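Local coordinates for Dye-decolorizing peroxidase (PDB 7D8M), which binds heme b and, as a member of the dye-decolorizing peroxidase family, probably uses peroxide to oxidise dyes and other substrates, at residues A239-N242 against N246-V249; F411-R416 against E420-P425; I197-S202 against M207-W212; V82-D85 against F91-G94; A156-N161 against G341-D346. One frame throughout, in Å; residues are numbered along the deposited sequence.

In the fold
The five contacts fall into two neighbouring pairs and one lone bridge. Contacts 1 and 2 have centres about 15 Å apart and touch: Leu240 packs on Leu413 and Asp414, and Arg416 NE makes a weak hydrogen bond to Gln241 O. Contacts 3 and 4, also about 15 Å apart between centres, meet where Trp212 NE1 lies 3.2 Å from Asp85 OD1, a probable hydrogen bond. Contact 3 lies about 51 Å, centre to centre, from contact 1. Contact 5 closes a long chain loop containing contacts 1 and 3. Towards the heme, the Leu413 side chain is about 9 Å from that of axial ligand His312, and the Arg158 side chain about 10 Å from the cofactor.

Contact 1: A239-N242 against N246-V249; sequences ALQN and NLTV
Gln241 and Leu247 face each other with CA atoms 5.7 Å apart where 239-242 and 246-249 run in nearly opposite directions, 167° apart end to end, although neither forms a regular strand. The cross-links come from side-chain amides. Gln241, its chain bent at the second torsion, brings its amide up to the Leu247 backbone: Leu247 N donates to Gln241 OE1 at 3.1 Å, while the return bond from Gln241 NE2 to Leu247 O, 2.8 Å long, is bent and weak. The same OE1 also takes a weak bond from Asn242 N. Next to it, Asn242 OD1 receives Asn246 N at 3.0 Å, in the carbonyl plane and on a lone pair. The other arm of this amide, Asn242 ND2, reaches Asn246 OD1 at 2.7 Å with a fairly straight bond, close to the line of the acceptor's C=O. The two asparagine amides are twisted about 50° from each other. Asn242 has CG lying between its backbone N and carbonyl carbon (chi1 55°), which presents the amide to the opposite segment. Leu247 CD2 packs 3.4 Å from Asn242 ND2. A water donates to both Leu240 O and Thr248 O. At the far end Ala239 CB meets Val249 CG1 at 4.0 Å. Thr248 N-caps helix 249-261, and Leu240 and Leu247 rest on Leu255 of that helix. With Asn246 N and Leu247 N both taken by side-chain oxygens, and one amide paired with another, this surface turn-back is held across by side-chain amides rather than by backbone pairing.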
# COMPACT_ATOMS: atom_id res chain seq x y z
N ALA A 239 -18.37 -10.10 -19.32
CA ALA A 239 -19.03 -10.81 -18.23
C ALA A 239 -18.93 -12.32 -18.40
O ALA A 239 -19.06 -12.86 -19.51
CB ALA A 239 -20.50 -10.41 -18.15
N LEU A 240 -18.69 -13.01 -17.29
CA LEU A 240 -18.49 -14.44 -17.30
C LEU A 240 -19.84 -15.16 -17.21
O LEU A 240 -20.89 -14.55 -16.98
CB LEU A 240 -17.59 -14.87 -16.14
CG LEU A 240 -16.13 -14.40 -16.24
CD1 LEU A 240 -15.40 -14.70 -14.94
CD2 LEU A 240 -15.41 -15.05 -17.41
N GLN A 241 -19.78 -16.48 -17.37
CA GLN A 241 -20.95 -17.34 -17.24
C GLN A 241 -20.61 -18.54 -16.37
O GLN A 241 -19.48 -19.04 -16.39
CB GLN A 241 -21.45 -17.84 -18.60
CG GLN A 241 -22.56 -17.01 -19.21
CD GLN A 241 -23.83 -16.99 -18.38
OE1 GLN A 241 -23.97 -17.75 -17.42
NE2 GLN A 241 -24.75 -16.10 -18.74
N ASN A 242 -21.59 -19.01 -15.60
CA ASN A 242 -21.47 -20.27 -14.89
C ASN A 242 -21.74 -21.44 -15.84
O ASN A 242 -22.18 -21.25 -16.98
CB ASN A 242 -22.42 -20.31 -13.68
CG ASN A 242 -23.87 -20.02 -14.06
OD1 ASN A 242 -24.27 -20.15 -15.22
ND2 ASN A 242 -24.67 -19.64 -13.07
N ASN A 246 -26.81 -19.29 -16.62
CA ASN A 246 -27.93 -18.42 -16.26
C ASN A 246 -27.51 -17.18 -15.48
O ASN A 246 -28.33 -16.60 -14.76
CB ASN A 246 -28.98 -19.20 -15.47
CG ASN A 246 -28.44 -19.76 -14.16
OD1 ASN A 246 -27.28 -19.56 -13.81
ND2 ASN A 246 -29.29 -20.47 -13.44
N LEU A 247 -26.26 -16.75 -15.60
CA LEU A 247 -25.86 -15.46 -15.03
C LEU A 247 -26.35 -14.33 -15.92
O LEU A 247 -26.29 -14.43 -17.15
CB LEU A 247 -24.34 -15.38 -14.87
CG LEU A 247 -23.61 -16.28 -13.86
CD1 LEU A 247 -22.15 -15.84 -13.67
CD2 LEU A 247 -24.34 -16.31 -12.54
N THR A 248 -26.85 -13.26 -15.31
CA THR A 248 -27.05 -12.04 -16.06
C THR A 248 -25.70 -11.41 -16.42
O THR A 248 -24.64 -11.83 -15.93
CB THR A 248 -27.91 -11.05 -15.28
OG1 THR A 248 -27.18 -10.56 -14.14
CG2 THR A 248 -29.19 -11.72 -14.78
N VAL A 249 -25.73 -10.42 -17.31
CA VAL A 249 -24.49 -9.72 -17.64
C VAL A 249 -23.90 -9.06 -16.40
O VAL A 249 -22.69 -9.14 -16.13
CB VAL A 249 -24.73 -8.72 -18.78
CG1 VAL A 249 -23.50 -7.85 -19.00
CG2 VAL A 249 -25.10 -9.45 -20.07
O HOH W 1 -22.91 -13.01 -17.59

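Contact 2: F411-R416 against E420-P425; sequences FGLDPR and ESFTVP
The loop of the small antiparallel ribbon formed by strands 409-411 and 421-423 folds Leu413 and Asp414 against Phe422 and Glu420. Leu413 CB sits 3.6 Å from Phe422 CD1, approaching the ring obliquely, and Asp414 N comes within 3.7 Å of Phe422 CE1. On another part of the ribbon, Phe411 CE1 touches Ser421 CB at 3.6 Å. Asp414 holds CG anti to its backbone nitrogen (chi1 -170°), and the extended chain of Glu420 comes to meet it; Asp414 OD2 and Glu420 OE1 are only 2.7 Å apart, their carboxylate planes turned 70° from each other, so one acid is probably protonated. Asp414 OD1 accepts Arg416 N at 3.0 Å from above the carboxylate plane, an Asx turn. A water links the backbones, accepting from Asp414 N at 2.9 Å and donating to Glu420 O. With an alanine in place of Asp414, Arg416 N would probably lose its turn acceptor and Glu420 its carboxylate mate. Leu413 is covered by Leu256 and Met260 of helix 249-261, Phe422 by Tyr234 of helix 228-237, and Ser421 OG bonds back to Glu409 at the start of the partner strand.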
# COMPACT_ATOMS: atom_id res chain seq x y z
N PHE A 411 -4.11 -14.76 -17.79
CA PHE A 411 -4.82 -16.02 -17.98
C PHE A 411 -5.49 -16.49 -16.68
O PHE A 411 -5.24 -15.96 -15.60
CB PHE A 411 -3.88 -17.11 -18.50
CG PHE A 411 -3.25 -16.80 -19.84
CD1 PHE A 411 -3.78 -17.35 -21.01
CD2 PHE A 411 -2.13 -15.98 -19.93
CE1 PHE A 411 -3.21 -17.07 -22.24
CE2 PHE A 411 -1.56 -15.69 -21.15
CZ PHE A 411 -2.09 -16.24 -22.32
N GLY A 412 -6.36 -17.49 -16.82
CA GLY A 412 -6.98 -18.16 -15.69
C GLY A 412 -8.18 -17.47 -15.07
O GLY A 412 -8.74 -18.00 -14.10
N LEU A 413 -8.60 -16.32 -15.60
CA LEU A 413 -9.70 -15.59 -14.98
C LEU A 413 -11.05 -16.27 -15.22
O LEU A 413 -11.95 -16.14 -14.39
CB LEU A 413 -9.74 -14.16 -15.51
CG LEU A 413 -8.52 -13.30 -15.17
CD1 LEU A 413 -8.75 -11.92 -15.73
CD2 LEU A 413 -8.31 -13.25 -13.66
N ASP A 414 -11.20 -16.98 -16.34
CA ASP A 414 -12.42 -17.74 -16.62
C ASP A 414 -12.35 -19.09 -15.91
O ASP A 414 -11.52 -19.93 -16.26
CB ASP A 414 -12.61 -17.92 -18.13
CG ASP A 414 -13.98 -18.49 -18.48
OD1 ASP A 414 -14.67 -19.00 -17.58
OD2 ASP A 414 -14.37 -18.42 -19.67
N PRO A 415 -13.21 -19.33 -14.92
CA PRO A 415 -13.10 -20.59 -14.16
C PRO A 415 -13.43 -21.81 -14.99
O PRO A 415 -13.05 -22.92 -14.61
CB PRO A 415 -14.10 -20.40 -13.01
CG PRO A 415 -15.07 -19.36 -13.51
CD PRO A 415 -14.31 -18.47 -14.44
N ARG A 416 -14.09 -21.62 -16.14
CA ARG A 416 -14.46 -22.71 -17.03
C ARG A 416 -13.42 -22.95 -18.11
O ARG A 416 -13.59 -23.85 -18.93
CB ARG A 416 -15.82 -22.42 -17.68
CG ARG A 416 -16.87 -21.93 -16.71
CD ARG A 416 -18.20 -22.59 -16.93
NE ARG A 416 -19.01 -21.92 -17.94
CZ ARG A 416 -19.41 -22.50 -19.08
NH1 ARG A 416 -19.05 -23.74 -19.35
NH2 ARG A 416 -20.16 -21.82 -19.94
N GLU A 420 -8.18 -19.30 -21.43
CA GLU A 420 -8.66 -18.07 -22.05
C GLU A 420 -7.86 -16.87 -21.56
O GLU A 420 -7.73 -16.64 -20.36
CB GLU A 420 -10.13 -17.86 -21.76
CG GLU A 420 -10.63 -16.55 -22.32
CD GLU A 420 -12.07 -16.27 -21.99
OE1 GLU A 420 -12.74 -17.19 -21.46
OE2 GLU A 420 -12.55 -15.14 -22.26
N SER A 421 -7.34 -16.08 -22.50
CA SER A 421 -6.61 -14.87 -22.18
C SER A 421 -7.56 -13.68 -22.03
O SER A 421 -8.57 -13.59 -22.74
CB SER A 421 -5.56 -14.58 -23.26
OG SER A 421 -5.35 -13.20 -23.43
N PHE A 422 -7.24 -12.80 -21.09
CA PHE A 422 -7.90 -11.51 -20.94
C PHE A 422 -6.85 -10.43 -21.09
O PHE A 422 -5.87 -10.41 -20.33
CB PHE A 422 -8.59 -11.38 -19.58
CG PHE A 422 -9.82 -12.21 -19.44
CD1 PHE A 422 -9.73 -13.55 -19.09
CD2 PHE A 422 -11.08 -11.66 -19.65
CE1 PHE A 422 -10.87 -14.32 -18.95
CE2 PHE A 422 -12.22 -12.43 -19.52
CZ PHE A 422 -12.12 -13.76 -19.17
N THR A 423 -7.02 -9.56 -22.07
CA THR A 423 -6.17 -8.38 -22.22
C THR A 423 -6.92 -7.23 -21.55
O THR A 423 -7.87 -6.67 -22.10
CB THR A 423 -5.86 -8.08 -23.67
OG1 THR A 423 -5.15 -9.20 -24.23
CG2 THR A 423 -4.98 -6.84 -23.77
N VAL A 424 -6.49 -6.90 -20.34
CA VAL A 424 -7.20 -5.95 -19.49
C VAL A 424 -6.66 -4.56 -19.77
O VAL A 424 -5.44 -4.35 -19.71
CB VAL A 424 -7.06 -6.34 -18.02
CG1 VAL A 424 -7.99 -5.51 -17.14
CG2 VAL A 424 -7.30 -7.86 -17.86
N PRO A 425 -7.51 -3.60 -20.13
CA PRO A 425 -7.03 -2.22 -20.29
C PRO A 425 -6.42 -1.73 -18.99
O PRO A 425 -6.73 -2.22 -17.90
CB PRO A 425 -8.30 -1.44 -20.64
CG PRO A 425 -9.41 -2.26 -20.08
CD PRO A 425 -8.97 -3.69 -20.23
O HOH W 2 -9.14 -17.92 -18.20

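Contact 3: I197-S202 against M207-W212; sequences IFTGRS and MNRPSW
Arg209 and Thr199 bury most of this contact, with Gly200 adding a smaller share. The Thr199 methyl, CG2, stands over the centre of one face of the Arg209 guanidinium, 3.6 Å from Arg209 CZ; CB of the same threonine is 3.7 Å from Arg209 NE. Two bends in the arginine chain, at chi2 (88°) and chi3 (72°), fold the flat group back beneath that methyl, and the side chains cross at about a right angle. Beside them Gly200 N lies 4.0 Å from Arg209 CG. Gly200 is the third residue of a type II turn from Phe198 to Arg201, and its phi of 85° would press a CB against the preceding carbonyl oxygen. The polar ends are bonded outside the contact: Thr199 OG1 to Ala213 O, and Arg209 NE to Asp204, whose OD2 also accepts Gly200 N. If Arg209 were a leucine, the Asp204 carboxylate would probably lose its salt-bridge mate and the Thr199 methyl the flat surface it covers. No hydrogen bond joins the two segments directly, so the chemistry is methyl-to-guanidinium packing, with Asp204 as the charged link common to the turn and the arginine.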
# COMPACT_ATOMS: atom_id res chain seq x y z
N ILE A 197 9.06 -5.74 9.25
CA ILE A 197 8.43 -4.43 9.21
C ILE A 197 9.36 -3.34 9.73
O ILE A 197 9.45 -2.26 9.14
CB ILE A 197 7.11 -4.44 10.01
CG1 ILE A 197 6.13 -5.48 9.44
CG2 ILE A 197 6.51 -3.02 10.09
CD1 ILE A 197 5.99 -5.48 7.90
N PHE A 198 10.06 -3.60 10.84
CA PHE A 198 10.82 -2.59 11.56
C PHE A 198 12.31 -2.85 11.38
O PHE A 198 12.80 -3.93 11.75
CB PHE A 198 10.46 -2.58 13.04
CG PHE A 198 9.04 -2.22 13.32
CD1 PHE A 198 8.59 -0.93 13.13
CD2 PHE A 198 8.15 -3.18 13.79
CE1 PHE A 198 7.27 -0.59 13.39
CE2 PHE A 198 6.85 -2.85 14.05
CZ PHE A 198 6.41 -1.55 13.85
N THR A 199 13.03 -1.86 10.85
CA THR A 199 14.47 -1.99 10.71
C THR A 199 15.13 -2.15 12.08
O THR A 199 14.72 -1.53 13.06
CB THR A 199 15.04 -0.76 10.00
OG1 THR A 199 14.59 0.43 10.68
CG2 THR A 199 14.56 -0.72 8.55
N GLY A 200 16.12 -3.03 12.14
CA GLY A 200 16.86 -3.28 13.36
C GLY A 200 16.25 -4.29 14.30
O GLY A 200 16.91 -4.69 15.26
N ARG A 201 15.01 -4.73 14.05
CA ARG A 201 14.36 -5.70 14.92
C ARG A 201 14.59 -7.12 14.41
O ARG A 201 15.29 -7.35 13.41
CB ARG A 201 12.87 -5.38 15.07
CG ARG A 201 12.58 -4.12 15.87
CD ARG A 201 13.16 -4.20 17.28
NE ARG A 201 12.98 -2.94 18.01
CZ ARG A 201 13.28 -2.78 19.30
NH1 ARG A 201 13.78 -3.79 20.00
NH2 ARG A 201 13.10 -1.60 19.89
N SER A 202 13.99 -8.10 15.09
CA SER A 202 14.40 -9.50 14.95
C SER A 202 14.18 -10.03 13.54
O SER A 202 13.09 -9.89 12.96
CB SER A 202 13.64 -10.37 15.95
OG SER A 202 13.67 -11.73 15.55
N MET A 207 21.30 -7.69 8.56
CA MET A 207 21.85 -7.94 9.89
C MET A 207 22.83 -6.86 10.30
O MET A 207 23.06 -6.65 11.49
CB MET A 207 22.49 -9.33 9.92
CG MET A 207 21.48 -10.43 9.55
SD MET A 207 22.16 -12.09 9.44
CE MET A 207 21.03 -12.99 10.51
N ASN A 208 23.36 -6.12 9.32
CA ASN A 208 24.30 -5.02 9.46
C ASN A 208 23.64 -3.68 9.81
O ASN A 208 24.29 -2.64 9.67
CB ASN A 208 25.07 -4.89 8.14
CG ASN A 208 26.51 -4.48 8.34
OD1 ASN A 208 26.95 -4.26 9.47
ND2 ASN A 208 27.26 -4.37 7.24
N ARG A 209 22.38 -3.67 10.25
CA ARG A 209 21.61 -2.43 10.22
C ARG A 209 22.08 -1.46 11.32
O ARG A 209 22.28 -1.88 12.46
CB ARG A 209 20.11 -2.73 10.38
CG ARG A 209 19.18 -1.53 10.12
CD ARG A 209 18.79 -1.39 8.65
NE ARG A 209 17.84 -2.42 8.22
CZ ARG A 209 17.29 -2.47 7.01
NH1 ARG A 209 17.58 -1.55 6.09
NH2 ARG A 209 16.45 -3.44 6.70
N PRO A 210 22.25 -0.18 10.99
CA PRO A 210 22.72 0.80 11.99
C PRO A 210 21.78 0.93 13.18
O PRO A 210 20.56 0.77 13.06
CB PRO A 210 22.80 2.11 11.21
CG PRO A 210 22.89 1.73 9.80
CD PRO A 210 22.20 0.40 9.64
N SER A 211 22.36 1.28 14.33
CA SER A 211 21.60 1.29 15.58
C SER A 211 20.54 2.39 15.59
O SER A 211 19.43 2.17 16.10
CB SER A 211 22.55 1.48 16.76
OG SER A 211 23.67 0.62 16.67
N TRP A 212 20.87 3.57 15.06
CA TRP A 212 19.93 4.69 15.08
C TRP A 212 18.65 4.38 14.31
O TRP A 212 17.61 4.98 14.57
CB TRP A 212 20.59 5.94 14.51
CG TRP A 212 20.79 5.84 13.03
CD1 TRP A 212 21.92 5.42 12.39
CD2 TRP A 212 19.84 6.15 12.01
NE1 TRP A 212 21.73 5.45 11.03
CE2 TRP A 212 20.46 5.90 10.77
CE3 TRP A 212 18.52 6.62 12.02
CZ2 TRP A 212 19.81 6.10 9.55
CZ3 TRP A 212 17.88 6.81 10.80
CH2 TRP A 212 18.52 6.55 9.59

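Contact 4: V82-D85 against F91-G94; sequences VTDD and FSDG
Asp84 meets Phe91 and Ser92 where the loop after helix 74-79 comes up against the short helix 89-93, within the DyP alpha+beta barrel domain, whose four-stranded antiparallel sheet has a ferredoxin-like strand order. Asp84 is the centre of an inverse gamma turn, and its carboxylate points at the helix with CG anti to the backbone nitrogen (chi1 179°). Phe91 comes first along the helix. Its CD2 and CE2 are both 3.5 Å from Asp84 OD2, an oblique approach in which the carboxylate and ring planes stand 70° apart. The ring also packs edge-to-face on Phe77 of helix 74-79 and meets Phe218 of strand 217-226, so the acid lies beside an aromatic cluster. Ser92 follows, with OG 2.8 Å from Asp84 OD2; whether its proton goes there is unsettled, since Asp88 O, one turn earlier, is also a partner of this hydroxyl. Asp84 OD2 is hydrogen-bonded as well by His74 ND1, which would be expected to stabilise a negative carboxylate, while OD1 accepts Leu86 N. Those two bonds firmly tie the acid to helix 74-79 and to its own loop, whereas its link to helix 89-93 runs through the nearby Ser92 hydroxyl and a water. Gly94, the first residue past the helix, leaves helical angles with a positive phi (84°), its N making a weak 3.3 Å bond to Phe91 O. Between acid and helix sits the water, in the plane of the Phe91 ring at its edge, which donates to Ser92 OG at 2.8 Å and lies 2.6 Å from Asp84 OD1.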
# COMPACT_ATOMS: atom_id res chain seq x y z
N VAL A 82 22.71 13.73 6.91
CA VAL A 82 22.61 12.44 7.56
C VAL A 82 23.07 11.39 6.55
O VAL A 82 22.61 11.39 5.40
CB VAL A 82 21.18 12.16 8.05
CG1 VAL A 82 21.04 10.73 8.54
CG2 VAL A 82 20.78 13.17 9.15
N THR A 83 23.98 10.52 6.97
CA THR A 83 24.52 9.52 6.06
C THR A 83 23.48 8.43 5.81
O THR A 83 22.85 7.93 6.75
CB THR A 83 25.81 8.92 6.62
OG1 THR A 83 26.74 9.97 6.94
CG2 THR A 83 26.44 8.01 5.59
N ASP A 84 23.28 8.08 4.55
CA ASP A 84 22.39 6.97 4.21
C ASP A 84 23.20 5.69 4.30
O ASP A 84 23.80 5.23 3.33
CB ASP A 84 21.78 7.17 2.83
CG ASP A 84 20.86 6.02 2.42
OD1 ASP A 84 20.74 5.04 3.19
OD2 ASP A 84 20.26 6.11 1.33
N ASP A 85 23.22 5.09 5.49
CA ASP A 85 23.85 3.80 5.70
C ASP A 85 22.82 2.71 5.99
O ASP A 85 23.10 1.74 6.70
CB ASP A 85 24.90 3.87 6.82
CG ASP A 85 24.39 4.55 8.09
OD1 ASP A 85 23.17 4.82 8.19
OD2 ASP A 85 25.21 4.80 9.00
N PHE A 91 15.72 2.41 -1.77
CA PHE A 91 15.59 3.68 -1.05
C PHE A 91 16.64 4.68 -1.51
O PHE A 91 16.34 5.85 -1.76
CB PHE A 91 15.71 3.47 0.46
CG PHE A 91 15.75 4.76 1.25
CD1 PHE A 91 14.61 5.54 1.39
CD2 PHE A 91 16.94 5.21 1.83
CE1 PHE A 91 14.63 6.75 2.11
CE2 PHE A 91 16.97 6.42 2.55
CZ PHE A 91 15.83 7.19 2.70
N SER A 92 17.89 4.23 -1.62
CA SER A 92 18.97 5.14 -1.97
C SER A 92 18.83 5.64 -3.40
O SER A 92 19.17 6.80 -3.68
CB SER A 92 20.32 4.44 -1.78
OG SER A 92 20.44 3.95 -0.45
N ASP A 93 18.30 4.80 -4.29
CA ASP A 93 18.10 5.19 -5.68
C ASP A 93 17.01 6.24 -5.82
O ASP A 93 17.08 7.09 -6.72
CB ASP A 93 17.72 3.96 -6.51
CG ASP A 93 18.93 3.17 -7.00
OD1 ASP A 93 20.07 3.66 -6.84
OD2 ASP A 93 18.73 2.05 -7.53
N GLY A 94 15.98 6.17 -4.98
CA GLY A 94 14.81 7.02 -5.17
C GLY A 94 13.86 6.38 -6.16
O GLY A 94 14.30 5.62 -7.03
O HOH W 3 19.72 2.92 2.06

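Contact 5: A156-N161 against G341-D346; sequences AARPGN and GPEVTD
Arg158 and Glu343 form a two-pronged salt bridge between loops far apart in sequence. The arginine presents its side, NE and NH2, and each nitrogen takes one carboxylate oxygen: Arg158 NE donates to Glu343 OE2 at 2.9 Å (161°), and Arg158 NH2 to Glu343 OE1 at 2.8 Å (168°). Both oxygens use their syn lone pairs, and the two flat groups are nearly coplanar, 13° apart, so the paired bonds restrain rotation of the carboxylate. A bend at the third torsion of Arg158 and one at the second torsion of Glu343 let the groups meet although the side chains cross at about a right angle. The remaining arginine nitrogen, NH1, is engaged by Glu162 and by Glu166 O, giving the buried guanidinium a second acidic partner. Van der Waals contact is slight: the carboxylate oxygen Glu343 OE2 lies 3.5 Å from Pro159 CD, and the aliphatic pair Pro159 CG and Glu343 CG comes to 3.9 Å. Water supplies the third kind of link, donating to Ala156 O at 2.7 Å and to Gly341 O at 2.9 Å. Strand 147-156, at one margin of the first four-stranded sheet, runs into the first loop, and strand 334-340, at a margin of the second, runs into the other; a backbone hydrogen bond between Ala156 and Pro339 joins these strand ends, and the salt bridge continues the link just beyond, on the way to helix 346-351.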
# COMPACT_ATOMS: atom_id res chain seq x y z
N ALA A 156 -9.27 10.88 1.22
CA ALA A 156 -10.42 10.74 2.11
C ALA A 156 -11.06 9.38 1.93
O ALA A 156 -11.13 8.86 0.81
CB ALA A 156 -11.44 11.85 1.86
N ALA A 157 -11.53 8.80 3.03
CA ALA A 157 -12.31 7.58 2.93
C ALA A 157 -13.59 7.85 2.15
O ALA A 157 -14.16 8.95 2.22
CB ALA A 157 -12.65 7.02 4.32
N ARG A 158 -14.04 6.85 1.39
CA ARG A 158 -15.24 7.01 0.59
C ARG A 158 -16.46 7.08 1.51
O ARG A 158 -16.40 6.66 2.66
CB ARG A 158 -15.34 5.86 -0.41
CG ARG A 158 -14.23 5.94 -1.47
CD ARG A 158 -14.44 4.96 -2.62
NE ARG A 158 -15.79 5.05 -3.16
CZ ARG A 158 -16.48 4.01 -3.62
NH1 ARG A 158 -15.97 2.78 -3.59
NH2 ARG A 158 -17.70 4.20 -4.11
N PRO A 159 -17.57 7.64 1.03
CA PRO A 159 -18.69 7.94 1.92
C PRO A 159 -19.66 6.78 2.10
O PRO A 159 -19.77 5.87 1.27
CB PRO A 159 -19.38 9.13 1.23
CG PRO A 159 -19.11 8.90 -0.23
CD PRO A 159 -17.77 8.20 -0.33
N GLY A 160 -20.36 6.83 3.24
CA GLY A 160 -21.49 5.92 3.45
C GLY A 160 -21.07 4.47 3.53
O GLY A 160 -20.06 4.12 4.16
N ASN A 161 -21.86 3.60 2.89
CA ASN A 161 -21.55 2.17 2.94
C ASN A 161 -20.33 1.80 2.10
O ASN A 161 -19.94 0.63 2.11
CB ASN A 161 -22.76 1.32 2.52
CG ASN A 161 -23.30 1.67 1.12
OD1 ASN A 161 -22.62 2.29 0.29
ND2 ASN A 161 -24.55 1.27 0.87
N GLY A 341 -9.87 11.61 -4.15
CA GLY A 341 -10.76 12.05 -5.20
C GLY A 341 -12.23 11.80 -4.90
O GLY A 341 -12.58 10.99 -4.04
N PRO A 342 -13.10 12.49 -5.61
CA PRO A 342 -14.54 12.36 -5.35
C PRO A 342 -15.13 11.10 -5.97
O PRO A 342 -14.48 10.34 -6.69
CB PRO A 342 -15.12 13.61 -6.02
CG PRO A 342 -14.22 13.83 -7.18
CD PRO A 342 -12.83 13.41 -6.73
N GLU A 343 -16.40 10.88 -5.66
CA GLU A 343 -17.12 9.75 -6.21
C GLU A 343 -17.31 9.92 -7.71
O GLU A 343 -17.19 11.02 -8.27
CB GLU A 343 -18.47 9.60 -5.52
CG GLU A 343 -18.35 9.23 -4.06
CD GLU A 343 -17.73 7.86 -3.88
OE1 GLU A 343 -18.46 6.86 -4.05
OE2 GLU A 343 -16.52 7.78 -3.59
N VAL A 344 -17.59 8.80 -8.37
CA VAL A 344 -17.88 8.80 -9.80
C VAL A 344 -19.18 9.54 -10.06
O VAL A 344 -20.20 9.31 -9.40
CB VAL A 344 -17.95 7.35 -10.30
CG1 VAL A 344 -18.47 7.27 -11.75
CG2 VAL A 344 -16.59 6.69 -10.13
N THR A 345 -19.16 10.46 -11.02
CA THR A 345 -20.35 11.26 -11.30
C THR A 345 -21.25 10.55 -12.29
O THR A 345 -20.83 9.63 -12.99
CB THR A 345 -19.97 12.64 -11.86
OG1 THR A 345 -19.34 12.48 -13.13
CG2 THR A 345 -19.02 13.37 -10.90
N ASP A 346 -22.51 11.00 -12.35
CA ASP A 346 -23.45 10.43 -13.31
C ASP A 346 -22.89 10.49 -14.73
O ASP A 346 -23.00 9.52 -15.49
CB ASP A 346 -24.80 11.14 -13.24
CG ASP A 346 -25.54 10.85 -11.94
OD1 ASP A 346 -25.10 9.97 -11.19
OD2 ASP A 346 -26.57 11.52 -11.67
O HOH W 4 -11.46 9.70 -1.75